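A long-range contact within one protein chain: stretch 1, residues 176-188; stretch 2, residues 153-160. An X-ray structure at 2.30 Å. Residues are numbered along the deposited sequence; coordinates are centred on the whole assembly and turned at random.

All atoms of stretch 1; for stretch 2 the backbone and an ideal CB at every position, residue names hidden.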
# COMPACT_ATOMS: atom_id res chain seq x y z
N ILE A 176 7.13 0.16 -10.92
CA ILE A 176 6.71 1.45 -10.44
C ILE A 176 6.96 2.46 -11.52
O ILE A 176 7.94 2.36 -12.25
CB ILE A 176 7.51 1.88 -9.18
CG1 ILE A 176 7.35 0.84 -8.07
CG2 ILE A 176 7.04 3.25 -8.70
CD1 ILE A 176 8.18 1.13 -6.83
N VAL A 177 6.05 3.42 -11.67
CA VAL A 177 6.18 4.47 -12.65
C VAL A 177 5.94 5.77 -11.89
O VAL A 177 5.02 5.85 -11.06
CB VAL A 177 5.15 4.30 -13.82
CG1 VAL A 177 5.44 3.02 -14.60
CG2 VAL A 177 3.73 4.27 -13.28
N THR A 178 6.74 6.79 -12.17
CA THR A 178 6.64 8.07 -11.47
C THR A 178 6.80 9.26 -12.40
O THR A 178 7.09 9.10 -13.59
CB THR A 178 7.73 8.20 -10.38
OG1 THR A 178 8.21 6.90 -10.01
CG2 THR A 178 7.19 8.88 -9.17
N ALA A 179 6.64 10.45 -11.84
CA ALA A 179 6.79 11.70 -12.58
C ALA A 179 6.41 12.88 -11.68
O ALA A 179 5.74 12.71 -10.67
CB ALA A 179 5.93 11.69 -13.82
N SER A 180 6.88 14.07 -12.05
CA SER A 180 6.56 15.28 -11.29
C SER A 180 5.06 15.53 -11.28
O SER A 180 4.42 15.54 -12.35
CB SER A 180 7.28 16.51 -11.88
OG SER A 180 8.68 16.46 -11.69
N GLY A 181 4.50 15.71 -10.10
CA GLY A 181 3.08 15.97 -9.99
C GLY A 181 2.74 17.36 -10.47
O GLY A 181 3.58 18.26 -10.45
N ASP A 182 1.50 17.55 -10.94
CA ASP A 182 1.05 18.85 -11.43
C ASP A 182 0.67 19.76 -10.26
O ASP A 182 0.94 20.97 -10.30
CB ASP A 182 -0.15 18.69 -12.37
CG ASP A 182 0.16 17.81 -13.58
OD1 ASP A 182 -0.80 17.22 -14.13
OD2 ASP A 182 1.34 17.71 -13.99
N SER A 183 0.04 19.18 -9.24
CA SER A 183 -0.39 19.93 -8.05
C SER A 183 0.20 19.32 -6.76
O SER A 183 -0.06 19.80 -5.65
CB SER A 183 -1.92 19.94 -7.95
OG SER A 183 -2.52 20.50 -9.11
N VAL A 184 0.97 18.25 -6.92
CA VAL A 184 1.59 17.56 -5.80
C VAL A 184 3.08 17.39 -6.14
O VAL A 184 3.48 17.66 -7.27
CB VAL A 184 0.88 16.19 -5.58
CG1 VAL A 184 1.63 15.06 -6.26
CG2 VAL A 184 0.64 15.95 -4.13
N ASP A 185 3.89 16.96 -5.18
CA ASP A 185 5.32 16.80 -5.45
C ASP A 185 5.64 15.70 -6.46
O ASP A 185 6.46 15.90 -7.36
CB ASP A 185 6.11 16.62 -4.15
CG ASP A 185 6.30 17.94 -3.39
OD1 ASP A 185 6.23 19.02 -4.02
OD2 ASP A 185 6.54 17.89 -2.17
N PHE A 186 5.01 14.54 -6.31
CA PHE A 186 5.23 13.43 -7.24
C PHE A 186 4.05 12.46 -7.26
O PHE A 186 3.32 12.33 -6.27
CB PHE A 186 6.53 12.69 -6.93
CG PHE A 186 6.49 11.83 -5.70
CD1 PHE A 186 6.96 12.30 -4.47
CD2 PHE A 186 6.04 10.50 -5.77
CE1 PHE A 186 7.00 11.47 -3.35
CE2 PHE A 186 6.08 9.67 -4.66
CZ PHE A 186 6.56 10.16 -3.44
N VAL A 187 3.87 11.80 -8.39
CA VAL A 187 2.79 10.83 -8.57
C VAL A 187 3.35 9.48 -8.95
O VAL A 187 4.48 9.38 -9.41
CB VAL A 187 1.82 11.28 -9.67
CG1 VAL A 187 0.96 12.42 -9.17
CG2 VAL A 187 2.59 11.71 -10.91
N SER A 188 2.57 8.43 -8.78
CA SER A 188 3.01 7.10 -9.12
C SER A 188 1.84 6.18 -9.42
O SER A 188 0.68 6.59 -9.36
CB SER A 188 3.84 6.50 -7.98
OG SER A 188 3.06 6.33 -6.80
N UNK A 153 2.77 13.91 -15.05
CA UNK A 153 1.64 13.26 -14.38
C UNK A 153 0.60 12.80 -15.39
O UNK A 153 0.00 11.73 -15.23
CB UNK A 153 1.00 14.21 -13.36
N UNK A 154 0.37 13.62 -16.40
CA UNK A 154 -0.59 13.31 -17.44
C UNK A 154 -0.24 11.97 -18.11
O UNK A 154 -1.13 11.18 -18.43
CB UNK A 154 -0.63 14.44 -18.47
N UNK A 155 1.04 11.73 -18.33
CA UNK A 155 1.48 10.50 -18.98
C UNK A 155 1.36 9.28 -18.05
O UNK A 155 1.05 8.18 -18.51
CB UNK A 155 2.93 10.65 -19.45
N UNK A 156 1.66 9.47 -16.78
CA UNK A 156 1.59 8.39 -15.80
C UNK A 156 0.16 7.93 -15.66
O UNK A 156 -0.14 6.72 -15.68
CB UNK A 156 2.15 8.83 -14.45
N UNK A 157 -0.73 8.89 -15.50
CA UNK A 157 -2.14 8.65 -15.35
C UNK A 157 -2.75 7.96 -16.57
O UNK A 157 -3.46 6.96 -16.45
CB UNK A 157 -2.86 9.97 -15.08
N UNK A 158 -2.42 8.48 -17.75
CA UNK A 158 -2.94 7.97 -19.02
C UNK A 158 -2.52 6.59 -19.53
O UNK A 158 -3.31 5.92 -20.20
CB UNK A 158 -2.56 8.98 -20.10
N UNK A 159 -1.31 6.15 -19.21
CA UNK A 159 -0.84 4.85 -19.71
C UNK A 159 -1.67 3.62 -19.37
O UNK A 159 -2.31 3.54 -18.32
CB UNK A 159 0.58 4.61 -19.18
N UNK A 160 -1.64 2.67 -20.29
CA UNK A 160 -2.34 1.42 -20.13
C UNK A 160 -1.35 0.35 -20.63
O UNK A 160 -1.21 0.10 -21.83
CB UNK A 160 -3.67 1.40 -20.89

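Stretch 1 is a strand hairpin. Val-187 N donates to Ala-179 O at 3.1 Å. Val-177, Ala-179 and Val-187 point their side chains toward stretch 2, whose positions 153 to 158 form a helix.

Position 153 opens the contact. Its CA-to-CB bond points toward stretch 1. The ideal CB lies 3.6 Å from Asp-182 OD2 and 3.8 Å from both Ser-180 O and Val-187 CG2. The backbone N of Asp-182 is a donor within reach of a longer side chain. The carboxylate of Asp-182 would favour a positive charge, but the free N-H calls for an acceptor. Gln, Glu, Lys or Arg could each answer part of this. The deposited residue is Glu-153, extended with chi1 and chi2 both t. Asp-182 N donates to Glu-153 OE2 at 2.8 Å, with a nearly straight angle of 173°. The price is a close pair of like charges, Glu-153 OE2 to Asp-182 OD1 at 3.5 Å. The chain also packs on valine: Glu-153 CD is 3.8 Å from Val-187 CG1.

Position 154 points sideways. Its ideal CB is 5.2 Å from Asp-182 OD1, with open space beyond. Many polar residues would suit. It is Glu-154, whose end leads away from stretch 1.

Position 155 also points sideways, with nothing of stretch 1 within 5.5 Å of its ideal CB. The choice is wide here. It is Thr-155.

Position 156 faces the apolar side of the hairpin. Its ideal CB is 4.6 Å from Val-187 CG2, 4.8 Å from Ala-179 CB and 5.0 Å from Val-177 CG2. No charged group is offered here. Val, Ile, Leu or perhaps Met would suit. Val-156 is deposited, with chi1 t. Its CG2 lies 3.5 Å from Ala-179 CB, and its CG1 lies 3.9 Å from Val-177 CG2. One branched side chain thus touches both residues of the same strand.

Position 157 points sideways and meets nothing of stretch 1. Small or polar residues would do. It is Ala-157.

Position 158 is out of reach, so a long polar chain is as acceptable as a short one. Lys-158 makes a long salt bridge back along the helix, with NZ 3.9 Å from Glu-154 OE2.

Position 159 leaves helical phi/psi, at -57/148. Its CB points toward stretch 1, yet nothing lies within 5.5 Å of the ideal CB. A long apolar chain such as Ile, Leu or Met could bridge the gap to Val-177. Ile-159 does so: its CD1 is 4.4 Å from Val-177 CG1.

Position 160 is out of reach, and stretch 1 sets no preference. It is Thr-160.

Stretch 2, residues 153-160: EETVAKIT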
# COMPACT_ATOMS: atom_id res chain seq x y z
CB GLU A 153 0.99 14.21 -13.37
CG GLU A 153 -0.20 13.56 -12.64
CD GLU A 153 -0.92 14.49 -11.68
OE1 GLU A 153 -2.10 14.22 -11.39
OE2 GLU A 153 -0.31 15.47 -11.19
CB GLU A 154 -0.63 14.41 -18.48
CG GLU A 154 -1.85 14.30 -19.42
CD GLU A 154 -1.70 15.14 -20.67
OE1 GLU A 154 -0.54 15.43 -21.05
OE2 GLU A 154 -2.74 15.49 -21.29
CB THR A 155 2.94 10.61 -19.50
OG1 THR A 155 3.02 11.67 -20.47
CG2 THR A 155 3.39 9.29 -20.14
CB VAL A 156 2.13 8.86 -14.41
CG1 VAL A 156 1.96 7.78 -13.38
CG2 VAL A 156 3.59 9.23 -14.52
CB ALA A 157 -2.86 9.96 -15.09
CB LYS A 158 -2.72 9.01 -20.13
CG LYS A 158 -3.66 10.24 -20.06
CD LYS A 158 -4.13 10.74 -21.43
CE LYS A 158 -5.42 11.57 -21.29
NZ LYS A 158 -5.29 12.74 -20.37
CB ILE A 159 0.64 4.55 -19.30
CG1 ILE A 159 0.77 4.43 -17.78
CG2 ILE A 159 1.57 5.60 -19.88
CD1 ILE A 159 2.02 3.68 -17.32
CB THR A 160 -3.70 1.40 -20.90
OG1 THR A 160 -4.32 0.12 -20.79
CG2 THR A 160 -3.52 1.77 -22.36
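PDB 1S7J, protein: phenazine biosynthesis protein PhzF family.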